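Local atomic coordinates of isochorismatase family protein family (Burkholderia thailandensis, PDB entry 3TXY), a protein that is of unknown function but belongs to the isochorismatase-like hydrolases and may have hydrolase activity. Residues P55-H60 against V102-H107; V130-A135 against V155-A160. All coordinates share one frame; numbering follows the deposited sequence.

In the fold
Both interactions join neighbouring strands of one parallel six-stranded sheet, ordered 102-106, 56-61, 14-19, 128-134, 153-162, 182-184. Interaction 1 (55-60 with 102-107) forms one outer pair of strands within the chain; interaction 2 (130-135 with 155-160) lies beyond the central strand 14-19, which is hydrogen-bonded to both 56-61 and 128-134. Their centres are 14 Å apart and their nearest atoms about 6 Å apart, so they do not touch. Along the chain, interaction 1 closes before interaction 2 opens. Helix 35-51 packs on side chains of both contacts. The alpha/beta fold of the isochorismatase domain is built on one continuous parallel beta sheet, with strand 14-19 standing between the two contacts.

Interaction 1 of 2, residues P55-H60 against V102-H107; sequences PVIFVH and VVVTKH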
loop_
_atom_site.group_PDB
_atom_site.type_symbol
_atom_site.label_atom_id
_atom_site.label_comp_id
_atom_site.label_asym_id
_atom_site.label_seq_id
_atom_site.Cartn_x
_atom_site.Cartn_y
_atom_site.Cartn_z
ATOM N N PRO A 55 -12.557 -5.498 20.250
ATOM C CA PRO A 55 -12.852 -6.346 19.096
ATOM C C PRO A 55 -11.640 -7.062 18.526
ATOM O O PRO A 55 -10.538 -6.491 18.469
ATOM C CB PRO A 55 -13.422 -5.375 18.045
ATOM C CG PRO A 55 -13.194 -4.008 18.552
ATOM C CD PRO A 55 -12.819 -4.070 19.992
ATOM N N VAL A 56 -11.875 -8.301 18.089
ATOM C CA VAL A 56 -10.890 -9.105 17.377
ATOM C C VAL A 56 -11.425 -9.392 15.972
ATOM O O VAL A 56 -12.527 -9.909 15.812
ATOM C CB VAL A 56 -10.587 -10.420 18.111
ATOM C CG1 VAL A 56 -9.573 -11.242 17.301
ATOM C CG2 VAL A 56 -10.077 -10.102 19.515
ATOM N N ILE A 57 -10.630 -9.025 14.972
ATOM C CA ILE A 57 -11.072 -9.049 13.601
ATOM C C ILE A 57 -10.153 -9.952 12.831
ATOM O O ILE A 57 -8.954 -9.680 12.718
ATOM C CB ILE A 57 -11.068 -7.654 12.957
ATOM C CG1 ILE A 57 -11.930 -6.691 13.782
ATOM C CG2 ILE A 57 -11.576 -7.770 11.529
ATOM C CD1 ILE A 57 -11.862 -5.263 13.292
ATOM N N PHE A 58 -10.715 -11.062 12.365
ATOM C CA PHE A 58 -9.966 -12.034 11.610
ATOM C C PHE A 58 -10.288 -11.934 10.140
ATOM O O PHE A 58 -11.453 -12.085 9.728
ATOM C CB PHE A 58 -10.271 -13.446 12.081
ATOM C CG PHE A 58 -9.814 -13.736 13.485
ATOM C CD1 PHE A 58 -8.464 -13.857 13.776
ATOM C CD2 PHE A 58 -10.729 -13.913 14.507
ATOM C CE1 PHE A 58 -8.036 -14.149 15.068
ATOM C CE2 PHE A 58 -10.310 -14.208 15.785
ATOM C CZ PHE A 58 -8.955 -14.312 16.072
ATOM N N VAL A 59 -9.231 -11.718 9.357
ATOM C CA VAL A 59 -9.338 -11.509 7.928
ATOM C C VAL A 59 -8.859 -12.758 7.176
ATOM O O VAL A 59 -7.794 -13.304 7.465
ATOM C CB VAL A 59 -8.484 -10.297 7.496
ATOM C CG1 VAL A 59 -8.507 -10.105 5.981
ATOM C CG2 VAL A 59 -8.934 -9.025 8.210
ATOM N N HIS A 60 -9.616 -13.187 6.183
ATOM C CA HIS A 60 -9.156 -14.250 5.309
ATOM C C HIS A 60 -9.456 -13.879 3.892
ATOM O O HIS A 60 -10.288 -13.015 3.634
ATOM C CB HIS A 60 -9.748 -15.619 5.692
ATOM C CG HIS A 60 -11.221 -15.732 5.469
ATOM N ND1 HIS A 60 -11.785 -16.846 4.964
ATOM C CD2 HIS A 60 -12.258 -14.840 5.699
ATOM C CE1 HIS A 60 -13.113 -16.670 4.865
ATOM N NE2 HIS A 60 -13.406 -15.454 5.315
ATOM N N VAL A 102 -15.171 -10.852 14.732
ATOM C CA VAL A 102 -15.506 -10.256 13.460
ATOM C C VAL A 102 -14.720 -10.996 12.407
ATOM O O VAL A 102 -13.523 -11.133 12.548
ATOM C CB VAL A 102 -15.149 -8.779 13.463
ATOM C CG1 VAL A 102 -15.525 -8.132 12.127
ATOM C CG2 VAL A 102 -15.852 -8.100 14.625
ATOM N N VAL A 103 -15.409 -11.518 11.390
ATOM C CA VAL A 103 -14.750 -12.182 10.249
ATOM C C VAL A 103 -14.902 -11.309 9.000
ATOM O O VAL A 103 -16.018 -10.983 8.598
ATOM C CB VAL A 103 -15.316 -13.606 9.987
ATOM C CG1 VAL A 103 -14.759 -14.181 8.678
ATOM C CG2 VAL A 103 -14.988 -14.534 11.147
ATOM N N VAL A 104 -13.769 -10.924 8.417
ATOM C CA VAL A 104 -13.724 -10.100 7.206
ATOM C C VAL A 104 -13.162 -10.939 6.084
ATOM O O VAL A 104 -12.118 -11.576 6.252
ATOM C CB VAL A 104 -12.829 -8.873 7.412
ATOM C CG1 VAL A 104 -12.591 -8.139 6.073
ATOM C CG2 VAL A 104 -13.425 -7.971 8.492
ATOM N N THR A 105 -13.835 -10.922 4.939
ATOM C CA THR A 105 -13.409 -11.711 3.781
ATOM C C THR A 105 -12.936 -10.785 2.678
ATOM O O THR A 105 -13.666 -9.891 2.259
ATOM C CB THR A 105 -14.547 -12.588 3.247
ATOM O OG1 THR A 105 -15.036 -13.405 4.305
ATOM C CG2 THR A 105 -14.066 -13.486 2.094
ATOM N N LYS A 106 -11.703 -10.979 2.227
ATOM C CA LYS A 106 -11.141 -10.124 1.169
ATOM C C LYS A 106 -10.805 -10.940 -0.074
ATOM O O LYS A 106 -10.724 -12.179 -0.022
ATOM C CB LYS A 106 -9.902 -9.360 1.685
ATOM C CG LYS A 106 -8.687 -10.218 2.018
ATOM C CD LYS A 106 -7.531 -9.391 2.569
ATOM C CE LYS A 106 -6.370 -10.267 3.036
ATOM N NZ LYS A 106 -5.469 -10.693 1.912
ATOM N N HIS A 107 -10.588 -10.232 -1.181
ATOM C CA HIS A 107 -10.314 -10.844 -2.495
ATOM C C HIS A 107 -9.046 -10.331 -3.148
ATOM O O HIS A 107 -8.918 -10.397 -4.375
ATOM C CB HIS A 107 -11.473 -10.598 -3.474
ATOM C CG HIS A 107 -12.843 -10.929 -2.927
ATOM N ND1 HIS A 107 -13.181 -12.166 -2.496
ATOM C CD2 HIS A 107 -14.003 -10.147 -2.837
ATOM C CE1 HIS A 107 -14.474 -12.160 -2.098
ATOM N NE2 HIS A 107 -14.978 -10.927 -2.330
#
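Val-56, Phe-58 and His-60 alternate with Val-102, Val-104 and Lys-106 in five backbone hydrogen bonds between parallel strands whose axes approach to 4.7 Å at an angle of 25°. On one face, Ile-57 and Val-102 lie side by side, while CG2 of Ile-57, anti to its backbone N, reaches CG2 of Val-104 at 3.6 Å. Leu-117 and Leu-121 of helix 117-123 cover Ile-57. Farther along, the lysine chain crosses Val-59 at about a right angle: CD and CE of Lys-106 both lie 3.6 Å from Val-59 CG1. Beyond this apolar shaft the chain turns at chi4 (82°); NZ bonds to the carbonyl oxygens of Trp-109 and Gln-108 and to Thr-61 OG1, and forms a salt bridge with Asp-20 OD2.

On the other face the polar pair is His-60 and Thr-105. His-60 CG sits between its backbone N and carbonyl carbon, which swings the ring across to the neighbouring strand; NE2 meets Thr-105 OG1 at 2.8 Å, and Val-104 O lies at the ring edge, 3.3 Å from CD2. ND1 bonds to the carbonyl O of Ser-89, so both ring nitrogens are engaged and the ring's rotation is fixed. Toward the C-terminal ends, valine packing gives way to the His-60/Thr-105 pair and the anchored Lys-106, whose pairing with Asp-20 resembles the Asp-Lys pair of this family's cysteine hydrolases, though a catalytic role here is not established.

Interaction 2 of 2, residues V130-A135 against V155-A160; sequences VLTGIA and VVVSDA
Val-130 and Leu-131 run parallel to Val-155, Val-156 and Val-157, with Leu-131 donating its N-H to Val-155 O (2.7 Å) and accepting that of Val-157 at its O (3.0 Å). The packing is tightest where Val-130 crosses Val-157: CG1 of the first and CG2 of the second are 3.5 Å apart, closer than usual van der Waals contact. Phe-49 and Leu-45 of helix 35-51 cover these two valines. Thr-132 CG2, anti to its carbonyl carbon, lies alongside Val-157 and also meets Ala-160 CB at 3.9 Å, while its OG1 bonds to Thr-42.

After Val-157 the chain turns a corner through a type I turn, closed by Ala-160 N to Val-157 O. The turn carries the partly exposed Ser-158 and Asp-159 away from the first strand, and contact resumes at Ala-160, whose O takes the N-H of Gly-133 at 2.8 Å. Gly-133 adopts backbone angles (phi 130°) at which any side chain would collide with the carbonyl oxygen of Thr-132. A cis peptide precedes Ala-135, the N-cap of helix 136-149. This strand-helix-strand crossover is a beta-alpha-beta unit, and the cis peptide at its strand-to-helix junction recalls that bordering the active site in isochorismatase-like hydrolases.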
loop_
_atom_site.group_PDB
_atom_site.type_symbol
_atom_site.label_atom_id
_atom_site.label_comp_id
_atom_site.label_asym_id
_atom_site.label_seq_id
_atom_site.Cartn_x
_atom_site.Cartn_y
_atom_site.Cartn_z
ATOM N N VAL A 130 -4.079 -3.014 15.947
ATOM C CA VAL A 130 -2.916 -3.845 16.167
ATOM C C VAL A 130 -2.973 -4.948 15.120
ATOM O O VAL A 130 -3.923 -5.726 15.063
ATOM C CB VAL A 130 -2.871 -4.387 17.608
ATOM C CG1 VAL A 130 -1.785 -5.459 17.754
ATOM C CG2 VAL A 130 -2.661 -3.213 18.569
ATOM N N LEU A 131 -1.931 -4.989 14.287
ATOM C CA LEU A 131 -1.888 -5.826 13.105
ATOM C C LEU A 131 -0.945 -7.018 13.252
ATOM O O LEU A 131 0.209 -6.883 13.660
ATOM C CB LEU A 131 -1.462 -4.946 11.934
ATOM C CG LEU A 131 -2.022 -5.037 10.536
ATOM C CD1 LEU A 131 -3.512 -5.351 10.409
ATOM C CD2 LEU A 131 -1.698 -3.695 9.848
ATOM N N THR A 132 -1.481 -8.200 12.952
ATOM C CA THR A 132 -0.694 -9.414 12.823
ATOM C C THR A 132 -1.018 -10.083 11.495
ATOM O O THR A 132 -1.993 -9.732 10.825
ATOM C CB THR A 132 -0.975 -10.415 13.968
ATOM O OG1 THR A 132 -2.178 -11.159 13.707
ATOM C CG2 THR A 132 -1.100 -9.709 15.288
ATOM N N GLY A 133 -0.206 -11.064 11.131
ATOM C CA GLY A 133 -0.517 -11.979 10.031
ATOM C C GLY A 133 0.568 -12.175 8.978
ATOM O O GLY A 133 1.745 -11.904 9.214
ATOM N N ILE A 134 0.140 -12.675 7.813
ATOM C CA ILE A 134 1.022 -13.143 6.755
ATOM C C ILE A 134 0.494 -12.582 5.418
ATOM O O ILE A 134 -0.727 -12.579 5.235
ATOM C CB ILE A 134 0.989 -14.704 6.675
ATOM C CG1 ILE A 134 1.280 -15.348 8.042
ATOM C CG2 ILE A 134 1.924 -15.199 5.582
ATOM C CD1 ILE A 134 0.761 -16.777 8.129
ATOM N N ALA A 135 1.329 -12.099 4.476
ATOM C CA ALA A 135 2.763 -11.846 4.628
ATOM C C ALA A 135 2.997 -10.387 5.029
ATOM O O ALA A 135 2.245 -9.497 4.668
ATOM C CB ALA A 135 3.502 -12.144 3.328
ATOM N N VAL A 155 -0.320 -0.256 14.728
ATOM C CA VAL A 155 0.762 -0.940 15.397
ATOM C C VAL A 155 0.931 -2.292 14.710
ATOM O O VAL A 155 -0.036 -3.070 14.588
ATOM C CB VAL A 155 0.461 -1.140 16.898
ATOM C CG1 VAL A 155 1.627 -1.846 17.598
ATOM C CG2 VAL A 155 0.155 0.210 17.541
ATOM N N VAL A 156 2.149 -2.584 14.271
ATOM C CA VAL A 156 2.471 -3.886 13.685
ATOM C C VAL A 156 3.292 -4.738 14.668
ATOM O O VAL A 156 4.259 -4.267 15.258
ATOM C CB VAL A 156 3.213 -3.744 12.355
ATOM C CG1 VAL A 156 3.394 -5.101 11.705
ATOM C CG2 VAL A 156 2.423 -2.833 11.436
ATOM N N VAL A 157 2.876 -5.992 14.831
ATOM C CA VAL A 157 3.451 -6.881 15.831
ATOM C C VAL A 157 4.560 -7.714 15.198
ATOM O O VAL A 157 4.298 -8.679 14.465
ATOM C CB VAL A 157 2.385 -7.813 16.467
ATOM C CG1 VAL A 157 3.020 -8.711 17.521
ATOM C CG2 VAL A 157 1.241 -6.987 17.069
ATOM N N SER A 158 5.802 -7.358 15.529
ATOM C CA SER A 158 6.966 -7.895 14.854
ATOM C C SER A 158 7.093 -9.413 14.943
ATOM O O SER A 158 7.495 -10.076 13.965
ATOM C CB SER A 158 8.250 -7.225 15.376
ATOM O OG SER A 158 8.390 -7.398 16.756
ATOM N N ASP A 159 6.727 -9.973 16.093
ATOM C CA ASP A 159 6.787 -11.425 16.263
ATOM C C ASP A 159 5.467 -12.121 15.950
ATOM O O ASP A 159 5.277 -13.293 16.296
ATOM C CB ASP A 159 7.348 -11.808 17.644
ATOM C CG ASP A 159 6.597 -11.194 18.800
ATOM O OD1 ASP A 159 5.803 -10.254 18.615
ATOM O OD2 ASP A 159 6.825 -11.676 19.942
ATOM N N ALA A 160 4.557 -11.406 15.274
ATOM C CA ALA A 160 3.352 -12.027 14.736
ATOM C C ALA A 160 3.064 -11.593 13.305
ATOM O O ALA A 160 1.912 -11.644 12.875
ATOM C CB ALA A 160 2.152 -11.753 15.645
#